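Local coordinates for alpha-galactosidase 1 (Saccharomyces cerevisiae, PDB 3LRL), which hydrolyses terminal, non-reducing alpha-D-galactose residues of alpha-D-galactosides, including galactose oligosaccharides, galactomannans and galactolipids, at residues A[21-26]-A[181-186]; A[208-213]-A[237-242]; A[393-398]-A[463-468]. The protein carries 1 engineered substitution. All coordinates share one frame; numbering follows the deposited sequence.

Contact 1 of 3, residues A[21-26]-A[181-186]; sequences PSYNGL and VFYSLC. Engineered in segment 181-186: V181 (natural residue Ile). With GLA (alpha-D-galactopyranose), chain D.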
# COMPACT_ATOMS: atom_id res chain seq x y z
N PRO A 21 -23.92 -9.81 -18.56
CA PRO A 21 -23.99 -11.09 -19.26
C PRO A 21 -22.66 -11.81 -19.19
O PRO A 21 -21.63 -11.18 -19.02
CB PRO A 21 -24.29 -10.68 -20.72
CG PRO A 21 -23.86 -9.28 -20.81
CD PRO A 21 -24.20 -8.69 -19.47
N SER A 22 -22.67 -13.13 -19.32
CA SER A 22 -21.43 -13.87 -19.52
C SER A 22 -20.75 -13.33 -20.77
O SER A 22 -21.42 -13.00 -21.76
CB SER A 22 -21.71 -15.35 -19.70
OG SER A 22 -20.52 -16.03 -19.98
N TYR A 23 -19.42 -13.23 -20.75
CA TYR A 23 -18.68 -12.59 -21.83
C TYR A 23 -18.68 -13.46 -23.10
O TYR A 23 -18.63 -12.95 -24.23
CB TYR A 23 -17.26 -12.19 -21.37
CG TYR A 23 -16.18 -13.23 -21.64
CD1 TYR A 23 -15.30 -13.09 -22.73
CD2 TYR A 23 -16.05 -14.36 -20.83
CE1 TYR A 23 -14.31 -14.05 -23.00
CE2 TYR A 23 -15.08 -15.32 -21.09
CZ TYR A 23 -14.21 -15.15 -22.16
OH TYR A 23 -13.26 -16.11 -22.41
N ASN A 24 -18.73 -14.78 -22.91
CA ASN A 24 -18.65 -15.75 -23.99
C ASN A 24 -19.80 -16.77 -24.02
O ASN A 24 -19.79 -17.71 -24.84
CB ASN A 24 -17.31 -16.50 -23.93
CG ASN A 24 -17.14 -17.29 -22.66
OD1 ASN A 24 -17.95 -17.20 -21.74
ND2 ASN A 24 -16.07 -18.08 -22.59
N GLY A 25 -20.76 -16.60 -23.10
CA GLY A 25 -21.90 -17.53 -22.97
C GLY A 25 -21.69 -18.74 -22.06
O GLY A 25 -22.63 -19.54 -21.85
N LEU A 26 -20.48 -18.91 -21.54
CA LEU A 26 -20.19 -20.01 -20.60
C LEU A 26 -20.19 -19.55 -19.13
O LEU A 26 -20.40 -18.36 -18.82
CB LEU A 26 -18.90 -20.75 -21.00
CG LEU A 26 -18.95 -21.37 -22.40
CD1 LEU A 26 -17.58 -21.51 -23.00
CD2 LEU A 26 -19.70 -22.71 -22.38
N VAL A 181 -14.23 -21.97 -25.61
CA VAL A 181 -13.28 -22.40 -24.60
C VAL A 181 -13.65 -21.69 -23.29
O VAL A 181 -13.69 -20.45 -23.23
CB VAL A 181 -11.78 -22.17 -25.04
CG1 VAL A 181 -10.78 -22.43 -23.90
CG2 VAL A 181 -11.40 -23.06 -26.25
N PHE A 182 -13.98 -22.48 -22.28
CA PHE A 182 -14.13 -21.96 -20.93
C PHE A 182 -12.76 -21.43 -20.49
O PHE A 182 -11.76 -22.16 -20.56
CB PHE A 182 -14.58 -23.07 -19.99
CG PHE A 182 -15.07 -22.58 -18.65
CD1 PHE A 182 -14.16 -22.10 -17.70
CD2 PHE A 182 -16.42 -22.62 -18.33
CE1 PHE A 182 -14.61 -21.65 -16.46
CE2 PHE A 182 -16.88 -22.18 -17.11
CZ PHE A 182 -15.96 -21.69 -16.18
N TYR A 183 -12.71 -20.17 -20.07
CA TYR A 183 -11.45 -19.48 -19.80
C TYR A 183 -11.28 -19.22 -18.31
O TYR A 183 -12.04 -18.47 -17.71
CB TYR A 183 -11.41 -18.16 -20.57
CG TYR A 183 -10.08 -17.44 -20.58
CD1 TYR A 183 -8.86 -18.13 -20.54
CD2 TYR A 183 -10.05 -16.05 -20.67
CE1 TYR A 183 -7.65 -17.45 -20.56
CE2 TYR A 183 -8.83 -15.35 -20.68
CZ TYR A 183 -7.64 -16.05 -20.65
OH TYR A 183 -6.46 -15.33 -20.68
N SER A 184 -10.27 -19.87 -17.75
CA SER A 184 -10.01 -19.90 -16.32
C SER A 184 -8.68 -19.22 -16.00
O SER A 184 -7.62 -19.79 -16.25
CB SER A 184 -9.98 -21.36 -15.87
OG SER A 184 -9.27 -21.54 -14.65
N LEU A 185 -8.75 -17.99 -15.47
CA LEU A 185 -7.55 -17.24 -15.05
C LEU A 185 -6.93 -17.83 -13.78
O LEU A 185 -7.65 -18.20 -12.84
CB LEU A 185 -7.88 -15.76 -14.83
CG LEU A 185 -7.84 -14.71 -15.96
CD1 LEU A 185 -8.32 -15.21 -17.29
CD2 LEU A 185 -8.58 -13.41 -15.54
N CYS A 186 -5.61 -17.92 -13.78
CA CYS A 186 -4.82 -18.35 -12.62
C CYS A 186 -3.71 -17.32 -12.39
O CYS A 186 -2.56 -17.53 -12.75
CB CYS A 186 -4.26 -19.75 -12.87
SG CYS A 186 -3.44 -20.55 -11.48
C1 GLA D . 0.37 -22.47 -9.59
C2 GLA D . -1.19 -22.45 -9.66
C3 GLA D . -1.68 -23.82 -10.20
C4 GLA D . -0.81 -24.47 -11.32
C5 GLA D . 0.70 -24.38 -11.07
C6 GLA D . 1.50 -24.86 -12.28
O2 GLA D . -1.81 -22.06 -8.39
O3 GLA D . -3.04 -23.71 -10.57
O4 GLA D . -1.05 -23.92 -12.60
O5 GLA D . 1.02 -23.03 -10.75
O6 GLA D . 2.09 -26.14 -12.10
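The irregular loop 21-26 comes nearest to the beginning of strand 182-185 where the CA atoms of L26 and F182 lie 6.4 Å apart. This strand is the fifth of the parallel (beta/alpha)8 barrel, and the loop covers the start of it, at the end of the barrel that faces away from the galactose. An Asx turn shapes the loop: N24 OD1 accepts from L26 N at 3.1 Å, with the donor well above the carbonyl plane. The same oxygen takes a second hydrogen bond from N202 ND2. Replacing N24 by an alanine would probably leave L26 N and N202 without their shared acceptor, freeing the turn to open. The CB of N24 sits over the centre of the Y23 ring. G25 follows at phi 88°, where a CB would press on the carbonyl O of N24. S22 OG closes the loop further by bonding L26 O at 2.6 Å. L26 is apolar where it meets F182 and the backbone of V181: its CD1 lies 3.8 Å from F182 N, and its CB meets F182 CD2 at the ring. The F182 ring in turn meets that of Y145 on the neighbouring strand. V181 is an engineered residue; L26 CD1 touches its carbonyl carbon, V181 C, at 3.9 Å, while the V181 CB points away. Y183, with CG anti to N (chi1 -170°), sends its ring against helix 160-176 and bonds Y167 O through OH. Y23 crosses it at about a right angle, bringing its own hydroxyl OH to 3.3 Å from Y183 CB.

Contact 2 of 3, residues A[208-213]-A[237-242]; sequences GDVTAE and CSIMNI. With GLA (alpha-D-galactopyranose), chain D; GLC (alpha-D-glucopyranose), chain B.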
# COMPACT_ATOMS: atom_id res chain seq x y z
N GLY A 208 -3.13 -17.28 -3.75
CA GLY A 208 -2.10 -18.31 -3.91
C GLY A 208 -2.67 -19.72 -3.73
O GLY A 208 -3.82 -19.89 -3.28
N ASP A 209 -1.89 -20.73 -4.08
CA ASP A 209 -2.38 -22.12 -4.01
C ASP A 209 -2.89 -22.56 -2.63
O ASP A 209 -2.31 -22.20 -1.60
CB ASP A 209 -1.31 -23.10 -4.46
CG ASP A 209 -0.88 -22.91 -5.90
OD1 ASP A 209 -1.55 -22.19 -6.71
OD2 ASP A 209 0.15 -23.54 -6.24
N VAL A 210 -3.98 -23.32 -2.63
CA VAL A 210 -4.47 -23.99 -1.42
C VAL A 210 -3.59 -25.18 -1.05
O VAL A 210 -2.77 -25.66 -1.85
CB VAL A 210 -5.96 -24.44 -1.54
CG1 VAL A 210 -6.11 -25.66 -2.44
CG2 VAL A 210 -6.59 -24.67 -0.15
N THR A 211 -3.76 -25.64 0.18
CA THR A 211 -3.05 -26.80 0.66
C THR A 211 -3.97 -27.49 1.69
O THR A 211 -4.92 -26.88 2.17
CB THR A 211 -1.67 -26.38 1.24
OG1 THR A 211 -0.84 -27.54 1.41
CG2 THR A 211 -1.81 -25.59 2.58
N ALA A 212 -3.70 -28.76 1.99
CA ALA A 212 -4.55 -29.56 2.88
C ALA A 212 -4.28 -29.23 4.35
O ALA A 212 -3.83 -30.07 5.14
CB ALA A 212 -4.34 -31.05 2.61
N GLU A 213 -4.56 -27.98 4.70
CA GLU A 213 -4.40 -27.48 6.05
C GLU A 213 -5.58 -26.56 6.24
O GLU A 213 -5.81 -25.67 5.40
CB GLU A 213 -3.11 -26.65 6.18
CG GLU A 213 -1.79 -27.42 6.24
CD GLU A 213 -1.67 -28.36 7.47
OE1 GLU A 213 -2.35 -28.18 8.49
OE2 GLU A 213 -0.87 -29.31 7.42
N CYS A 237 -1.29 -21.88 1.23
CA CYS A 237 -2.21 -21.06 2.01
C CYS A 237 -3.24 -22.00 2.56
O CYS A 237 -3.62 -22.94 1.88
CB CYS A 237 -2.92 -20.02 1.13
SG CYS A 237 -1.81 -18.84 0.31
N SER A 238 -3.72 -21.74 3.77
CA SER A 238 -4.72 -22.61 4.35
C SER A 238 -6.09 -22.41 3.71
O SER A 238 -6.36 -21.39 3.05
CB SER A 238 -4.80 -22.42 5.87
OG SER A 238 -5.25 -21.14 6.26
N ILE A 239 -6.94 -23.40 3.91
CA ILE A 239 -8.33 -23.33 3.51
C ILE A 239 -9.03 -22.07 4.03
O ILE A 239 -9.76 -21.42 3.28
CB ILE A 239 -9.07 -24.62 3.95
CG1 ILE A 239 -8.71 -25.79 3.03
CG2 ILE A 239 -10.59 -24.39 4.02
CD1 ILE A 239 -9.00 -27.20 3.61
N MET A 240 -8.80 -21.74 5.32
CA MET A 240 -9.40 -20.58 5.98
C MET A 240 -8.75 -19.26 5.56
O MET A 240 -9.43 -18.23 5.50
CB MET A 240 -9.34 -20.71 7.50
CG MET A 240 -10.39 -21.66 8.11
SD MET A 240 -12.12 -21.27 7.72
CE MET A 240 -12.28 -19.77 8.67
N ASN A 241 -7.45 -19.29 5.26
CA ASN A 241 -6.77 -18.13 4.72
C ASN A 241 -7.40 -17.72 3.39
O ASN A 241 -7.68 -16.55 3.13
CB ASN A 241 -5.28 -18.44 4.53
CG ASN A 241 -4.52 -17.33 3.85
OD1 ASN A 241 -4.55 -17.20 2.62
ND2 ASN A 241 -3.85 -16.51 4.63
N ILE A 242 -7.64 -18.72 2.55
CA ILE A 242 -8.26 -18.49 1.25
C ILE A 242 -9.71 -18.06 1.36
O ILE A 242 -10.14 -17.13 0.67
CB ILE A 242 -8.07 -19.71 0.32
CG1 ILE A 242 -6.60 -19.82 -0.05
CG2 ILE A 242 -8.93 -19.59 -0.91
CD1 ILE A 242 -6.26 -21.09 -0.81
C1 GLA D . 0.37 -22.47 -9.59
C2 GLA D . -1.19 -22.45 -9.66
C3 GLA D . -1.68 -23.82 -10.20
C4 GLA D . -0.81 -24.47 -11.32
C5 GLA D . 0.70 -24.38 -11.07
C6 GLA D . 1.50 -24.86 -12.28
O2 GLA D . -1.81 -22.06 -8.39
O3 GLA D . -3.04 -23.71 -10.57
O4 GLA D . -1.05 -23.92 -12.60
O5 GLA D . 1.02 -23.03 -10.75
O6 GLA D . 2.09 -26.14 -12.10
C1 GLC B . 5.64 -22.41 -8.09
C2 GLC B . 6.10 -21.30 -7.12
C3 GLC B . 5.00 -20.73 -6.22
C4 GLC B . 3.73 -20.51 -7.05
C5 GLC B . 3.27 -21.83 -7.64
C6 GLC B . 2.05 -21.54 -8.49
O1 GLC B . 6.32 -22.22 -9.31
O2 GLC B . 7.17 -21.78 -6.32
O3 GLC B . 5.44 -19.50 -5.71
O4 GLC B . 2.65 -19.97 -6.31
O5 GLC B . 4.26 -22.46 -8.45
O6 GLC B . 1.16 -22.62 -8.41
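The backbone O of E213 receives I239 N at 2.9 Å in a nearly straight bond (172° at the hydrogen), which holds the loop leaving barrel strand 203-205 against the first turn of helix 239-246. S238 occupies the N-cap of this helix: its OG accepts from N241 N at 3.0 Å, a task suited to a short hydroxyl side chain, while its CB touches E213 O. A second backbone bond, C237 N to D209 O at 3.0 Å, ties the other end of the loop. C237 is further fixed by its disulfide to C221.

V210 packs against both I239 and I242. Its branched CB meets I242 CD1 at 3.4 Å, a tight approach with the two side chains at about a right angle, and CG2, anti to the backbone N, reaches I239 CG1 at 4.0 Å. The isoleucines also pack on W283 of helix 273-285, and V210 N is bonded to D262. Beside it, T211 lays CG2 on the carbonyl of C237.

D209, the proton donor of this retaining glycosidase, lies near the start of the loop; its CB points away from 237-242, and its carboxylate faces the sugars. R205 NH2 binds D209 OD1. The modelled 1.7 Å between D209 OD1 and galactose O2 is too short to trust. D209 OD2 lies 2.6 Å from glucose O6, the glycosidic oxygen bonded to galactose C1, where the donor to a leaving group is expected.

Contact 3 of 3, residues A[393-398]-A[463-468]; sequences IYDLWA and AFYRLR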
# COMPACT_ATOMS: atom_id res chain seq x y z
N ILE A 393 -36.16 -25.41 8.50
CA ILE A 393 -34.72 -25.57 8.44
C ILE A 393 -34.42 -26.95 7.85
O ILE A 393 -34.99 -27.96 8.28
CB ILE A 393 -34.11 -25.42 9.86
CG1 ILE A 393 -34.53 -24.08 10.48
CG2 ILE A 393 -32.59 -25.56 9.82
CD1 ILE A 393 -34.61 -24.11 12.00
N TYR A 394 -33.57 -26.98 6.83
CA TYR A 394 -33.17 -28.24 6.21
C TYR A 394 -31.68 -28.47 6.37
O TYR A 394 -30.88 -27.59 6.04
CB TYR A 394 -33.53 -28.25 4.73
CG TYR A 394 -34.99 -28.41 4.42
CD1 TYR A 394 -35.89 -27.36 4.64
CD2 TYR A 394 -35.49 -29.59 3.87
CE1 TYR A 394 -37.25 -27.49 4.34
CE2 TYR A 394 -36.85 -29.74 3.57
CZ TYR A 394 -37.72 -28.69 3.80
OH TYR A 394 -39.05 -28.81 3.50
N ASP A 395 -31.32 -29.64 6.88
CA ASP A 395 -29.90 -29.98 7.03
C ASP A 395 -29.36 -30.45 5.70
O ASP A 395 -29.73 -31.52 5.21
CB ASP A 395 -29.68 -31.05 8.11
CG ASP A 395 -28.20 -31.26 8.46
OD1 ASP A 395 -27.31 -30.86 7.67
OD2 ASP A 395 -27.90 -31.83 9.52
N LEU A 396 -28.45 -29.66 5.13
CA LEU A 396 -27.85 -30.01 3.84
C LEU A 396 -26.89 -31.20 3.91
O LEU A 396 -26.54 -31.77 2.88
CB LEU A 396 -27.20 -28.78 3.19
CG LEU A 396 -28.16 -27.69 2.68
CD1 LEU A 396 -27.40 -26.42 2.29
CD2 LEU A 396 -29.04 -28.18 1.52
N TRP A 397 -26.52 -31.60 5.12
CA TRP A 397 -25.65 -32.77 5.30
C TRP A 397 -26.33 -34.12 5.62
O TRP A 397 -25.66 -35.14 5.76
CB TRP A 397 -24.51 -32.45 6.26
CG TRP A 397 -23.48 -31.63 5.54
CD1 TRP A 397 -23.24 -30.30 5.67
CD2 TRP A 397 -22.60 -32.10 4.51
NE1 TRP A 397 -22.24 -29.91 4.82
CE2 TRP A 397 -21.84 -30.99 4.08
CE3 TRP A 397 -22.38 -33.35 3.90
CZ2 TRP A 397 -20.85 -31.09 3.08
CZ3 TRP A 397 -21.40 -33.46 2.90
CH2 TRP A 397 -20.66 -32.33 2.50
N ALA A 398 -27.66 -34.11 5.69
CA ALA A 398 -28.40 -35.33 5.90
C ALA A 398 -28.39 -36.18 4.63
O ALA A 398 -28.13 -35.68 3.52
CB ALA A 398 -29.81 -35.02 6.31
N ALA A 463 -22.26 -26.24 10.52
CA ALA A 463 -23.68 -26.50 10.40
C ALA A 463 -24.17 -25.77 9.14
O ALA A 463 -23.99 -24.57 9.01
CB ALA A 463 -24.41 -26.00 11.61
N PHE A 464 -24.78 -26.51 8.21
CA PHE A 464 -25.02 -26.01 6.85
C PHE A 464 -26.45 -26.28 6.47
O PHE A 464 -26.83 -27.42 6.23
CB PHE A 464 -24.05 -26.68 5.86
CG PHE A 464 -23.88 -25.93 4.56
CD1 PHE A 464 -23.55 -24.58 4.54
CD2 PHE A 464 -24.02 -26.60 3.34
CE1 PHE A 464 -23.37 -23.88 3.32
CE2 PHE A 464 -23.84 -25.91 2.12
CZ PHE A 464 -23.52 -24.56 2.11
N TYR A 465 -27.24 -25.22 6.42
CA TYR A 465 -28.68 -25.32 6.32
C TYR A 465 -29.23 -24.66 5.06
O TYR A 465 -28.60 -23.77 4.50
CB TYR A 465 -29.35 -24.67 7.53
CG TYR A 465 -29.00 -25.30 8.87
CD1 TYR A 465 -28.72 -24.50 9.98
CD2 TYR A 465 -28.95 -26.68 9.03
CE1 TYR A 465 -28.42 -25.06 11.23
CE2 TYR A 465 -28.65 -27.25 10.27
CZ TYR A 465 -28.39 -26.43 11.36
OH TYR A 465 -28.08 -26.99 12.59
N ARG A 466 -30.41 -25.12 4.63
CA ARG A 466 -31.22 -24.41 3.66
C ARG A 466 -32.55 -24.06 4.33
O ARG A 466 -33.23 -24.93 4.85
CB ARG A 466 -31.41 -25.25 2.39
CG ARG A 466 -32.07 -24.47 1.24
CD ARG A 466 -32.06 -25.24 -0.09
NE ARG A 466 -32.74 -24.47 -1.12
CZ ARG A 466 -32.37 -24.40 -2.40
NH1 ARG A 466 -31.30 -25.06 -2.83
NH2 ARG A 466 -33.06 -23.64 -3.25
N LEU A 467 -32.91 -22.77 4.35
CA LEU A 467 -34.19 -22.35 4.90
C LEU A 467 -35.22 -22.15 3.80
O LEU A 467 -34.95 -21.46 2.80
CB LEU A 467 -34.08 -21.07 5.76
CG LEU A 467 -33.14 -20.92 6.97
CD1 LEU A 467 -33.85 -20.23 8.09
CD2 LEU A 467 -32.52 -22.22 7.48
N ARG A 468 -36.39 -22.77 3.98
CA ARG A 468 -37.53 -22.68 3.06
C ARG A 468 -38.74 -22.11 3.81
O ARG A 468 -38.91 -22.40 4.99
CB ARG A 468 -37.84 -24.05 2.47
CG ARG A 468 -36.60 -24.79 1.95
CD ARG A 468 -36.94 -25.92 0.99
NE ARG A 468 -37.53 -25.43 -0.26
CZ ARG A 468 -38.22 -26.17 -1.11
NH1 ARG A 468 -38.43 -27.46 -0.87
NH2 ARG A 468 -38.73 -25.62 -2.21
O HOH W 1 -25.15 -29.60 8.57
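I393 lays its CG2 over one face of the Y465 ring, 3.9 Å from the centroid and 19° off the normal, a CH-pi contact. The beta-branch gives isoleucine two arms: CG2, anti to the backbone N, reaches the ring, while CG1 meets L467 CD2 at 4.1 Å, the two side chains lying side by side. I444 and L453 of nearby strands also cover this face. On the opposite face L396, already in the turn, puts CD1 3.5 Å from F464 CD2 and also packs on I315 of helix 310-316. W397 brings the CD1 edge of its indole to F464 CB.

These residues belong to an antiparallel pair within the C-terminal beta-sandwich domain. Y394 and R466 form the hydrogen-bonded pair, N to O in both directions, flanked by the non-hydrogen-bonded pairs I393-L467 and D395-Y465. Past D395 the chain leaves the sheet in a type I turn, L396 N still giving a 3.0 Å bond to F464 O.

On the sheet face that carries Y394 and R466, R468 CD lies over the Y394 ring, 4.1 Å from its centroid, a CH-pi contact set by chi1 (-48°) and an extended chi2 (-162°). The bend at chi3 then turns NE off toward D354. R468 NE and R466 NE both form salt bridges to the same oxygen, D354 OD2.

At the other end, D395 OD1 accepts from W397 N at 2.8 Å, an Asx turn. That oxygen also takes a bond from a water, which in turn accepts from F464 N at 3.1 Å.

Contacts 1 and 2 belong to the catalytic barrel and approach the bound sugars from strand 182-185 and from the loop after its neighbour 203-205: in contact 1 the C186 sulfur lies beside galactose O3, in contact 2 D209 OD2 lies near the glycosidic oxygen. Their nearest atoms are about 5 Å apart although their centres are 25 Å apart, because contact 1 packs mostly at the far end of its strand. D149, the nucleophile, is about 10 Å from Y183 between side chains. Contact 3 belongs to the C-terminal domain, away from the sugar, its nearest atoms about 12 Å from contact 2 and 20 Å from contact 1. Helix 273-285 is a shared neighbour of contacts 2 and 3, with W397 NE1 bonding S281 OG.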